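Long-range contact in tannase (Lactobacillus plantarum, PDB 3WA7), which hydrolyses the galloyl ester bonds of tannins, probably as a serine esterase of the alpha/beta-hydrolase fold: residues F198-Y203 with Q406-W411. Sequence-based numbering, arbitrary orientation.
Sequences FAVSAY and QVAKHW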
loop_
_atom_site.group_PDB
_atom_site.type_symbol
_atom_site.label_atom_id
_atom_site.label_comp_id
_atom_site.label_asym_id
_atom_site.label_seq_id
_atom_site.Cartn_x
_atom_site.Cartn_y
_atom_site.Cartn_z
ATOM N N PHE A 198 0.601 6.316 14.640
ATOM C CA PHE A 198 -0.229 5.493 15.512
ATOM C C PHE A 198 -0.717 4.175 14.909
ATOM O O PHE A 198 -0.645 3.129 15.553
ATOM C CB PHE A 198 -1.436 6.318 15.969
ATOM C CG PHE A 198 -2.387 5.569 16.864
ATOM C CD1 PHE A 198 -2.013 5.210 18.154
ATOM C CD2 PHE A 198 -3.668 5.251 16.423
ATOM C CE1 PHE A 198 -2.907 4.546 18.999
ATOM C CE2 PHE A 198 -4.572 4.586 17.261
ATOM C CZ PHE A 198 -4.189 4.235 18.550
ATOM N N ALA A 199 -1.219 4.224 13.682
ATOM C CA ALA A 199 -1.732 3.014 13.053
ATOM C C ALA A 199 -1.584 3.034 11.546
ATOM O O ALA A 199 -1.460 4.095 10.929
ATOM C CB ALA A 199 -3.198 2.820 13.430
ATOM N N VAL A 200 -1.614 1.842 10.961
ATOM C CA VAL A 200 -1.467 1.677 9.525
ATOM C C VAL A 200 -2.650 0.966 8.882
ATOM O O VAL A 200 -3.082 -0.086 9.354
ATOM C CB VAL A 200 -0.208 0.831 9.187
ATOM C CG1 VAL A 200 -0.195 0.470 7.700
ATOM C CG2 VAL A 200 1.050 1.590 9.552
ATOM N N SER A 201 -3.171 1.555 7.810
ATOM C CA SER A 201 -4.234 0.942 7.033
ATOM C C SER A 201 -3.623 0.796 5.645
ATOM O O SER A 201 -3.102 1.766 5.081
ATOM C CB SER A 201 -5.477 1.825 6.953
ATOM O OG SER A 201 -6.400 1.254 6.040
ATOM N N ALA A 202 -3.664 -0.410 5.096
ATOM C CA ALA A 202 -3.085 -0.633 3.781
ATOM C C ALA A 202 -3.863 -1.635 2.952
ATOM O O ALA A 202 -4.134 -2.752 3.398
ATOM C CB ALA A 202 -1.639 -1.095 3.923
ATOM N N TYR A 203 -4.228 -1.222 1.743
ATOM C CA TYR A 203 -4.939 -2.091 0.820
ATOM C C TYR A 203 -3.938 -2.583 -0.217
ATOM O O TYR A 203 -3.153 -1.799 -0.758
ATOM C CB TYR A 203 -6.086 -1.342 0.141
ATOM C CG TYR A 203 -7.188 -0.967 1.102
ATOM C CD1 TYR A 203 -7.116 0.206 1.851
ATOM C CD2 TYR A 203 -8.284 -1.809 1.297
ATOM C CE1 TYR A 203 -8.108 0.534 2.771
ATOM C CE2 TYR A 203 -9.278 -1.492 2.213
ATOM C CZ TYR A 203 -9.184 -0.317 2.947
ATOM O OH TYR A 203 -10.175 0.004 3.843
ATOM N N GLN A 406 10.803 3.163 15.291
ATOM C CA GLN A 406 9.705 3.049 16.238
ATOM C C GLN A 406 8.519 2.661 15.354
ATOM O O GLN A 406 8.072 3.438 14.512
ATOM C CB GLN A 406 9.505 4.386 16.966
ATOM C CG GLN A 406 10.700 4.705 17.875
ATOM C CD GLN A 406 10.656 6.082 18.506
ATOM O OE1 GLN A 406 10.568 7.091 17.812
ATOM N NE2 GLN A 406 10.734 6.129 19.833
ATOM N N VAL A 407 8.048 1.432 15.542
ATOM C CA VAL A 407 6.971 0.852 14.740
ATOM C C VAL A 407 5.553 1.062 15.265
ATOM O O VAL A 407 5.295 0.906 16.457
ATOM C CB VAL A 407 7.215 -0.673 14.578
ATOM C CG1 VAL A 407 6.187 -1.285 13.635
ATOM C CG2 VAL A 407 8.634 -0.918 14.064
ATOM N N ALA A 408 4.634 1.410 14.365
ATOM C CA ALA A 408 3.235 1.602 14.741
ATOM C C ALA A 408 2.767 0.301 15.389
ATOM O O ALA A 408 3.151 -0.784 14.957
ATOM C CB ALA A 408 2.392 1.907 13.503
ATOM N N LYS A 409 1.934 0.402 16.419
ATOM C CA LYS A 409 1.472 -0.794 17.111
ATOM C C LYS A 409 0.195 -1.422 16.556
ATOM O O LYS A 409 -0.136 -2.558 16.899
ATOM C CB LYS A 409 1.284 -0.485 18.600
ATOM C CG LYS A 409 2.542 0.050 19.282
ATOM C CD LYS A 409 3.726 -0.901 19.097
ATOM C CE LYS A 409 5.005 -0.320 19.686
ATOM N NZ LYS A 409 6.169 -1.235 19.515
ATOM N N HIS A 410 -0.504 -0.704 15.683
ATOM C CA HIS A 410 -1.770 -1.195 15.133
ATOM C C HIS A 410 -1.793 -1.216 13.611
ATOM O O HIS A 410 -1.547 -0.193 12.967
ATOM C CB HIS A 410 -2.908 -0.315 15.651
ATOM C CG HIS A 410 -2.825 -0.038 17.120
ATOM N ND1 HIS A 410 -3.042 -1.010 18.072
ATOM C CD2 HIS A 410 -2.502 1.089 17.798
ATOM C CE1 HIS A 410 -2.855 -0.493 19.275
ATOM N NE2 HIS A 410 -2.526 0.778 19.136
ATOM N N TRP A 411 -2.127 -2.376 13.046
ATOM C CA TRP A 411 -2.159 -2.556 11.595
ATOM C C TRP A 411 -3.436 -3.199 11.058
ATOM O O TRP A 411 -3.976 -4.128 11.660
ATOM C CB TRP A 411 -0.988 -3.442 11.148
ATOM C CG TRP A 411 0.362 -2.924 11.508
ATOM C CD1 TRP A 411 0.867 -2.757 12.765
ATOM C CD2 TRP A 411 1.377 -2.472 10.604
ATOM N NE1 TRP A 411 2.131 -2.225 12.699
ATOM C CE2 TRP A 411 2.470 -2.040 11.386
ATOM C CE3 TRP A 411 1.471 -2.393 9.209
ATOM C CZ2 TRP A 411 3.647 -1.530 10.819
ATOM C CZ3 TRP A 411 2.641 -1.886 8.643
ATOM C CH2 TRP A 411 3.713 -1.462 9.452
HETATM O O HOH W 1 0.996 2.906 17.714
#
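Val200 and Ala199 meet Trp411 and His410 where two neighbouring parallel strands, 199-203 and 410-414, begin side by side in the central sheet of the alpha/beta-hydrolase fold. Val200 N donates to His410 O at 2.9 Å, and the next backbone bond joins Val200 to Arg412. Before the strands come together, the gap is closed by a water that donates to Phe198 O and accepts from Lys409 N, two atoms 3.9 Å apart and so too distant to bond directly.

On the face covered by helix 164-174, Val200 lies alongside Trp411 and points the same way. Its CB and CG1 rest on CE3 of the indole, while CG2 stands over the six-membered ring in a CH-pi contact, 3.9 Å from the centroid and only 8° off the normal. Trp411 CG is anti to its own carbonyl carbon (chi1 -58°), which lays the indole back along its own segment; there NE1 donates to Ala408 O at 2.9 Å, from above the carbonyl plane. This bond ties the tryptophan to the loop leading into its strand, and Ala408 CB fills in beside Val200 CG2.

The other face carries Ala199 and His410, their CB atoms 3.9 Å apart, against helix 457-468. Phe198, with CG anti to its backbone N, brings the ring back to His410, whose CD2 sits 3.6 Å above the phenyl plane, toward the rim. The two rings are oblique, at 56°, and Arg156 makes a cation-pi contact with the phenyl.

Between the two segments the direct hydrogen bond is thus backbone to backbone, with the water bridging a second pair and the indole N-H used within its own segment; the side chains that meet pack through apolar and aromatic surfaces.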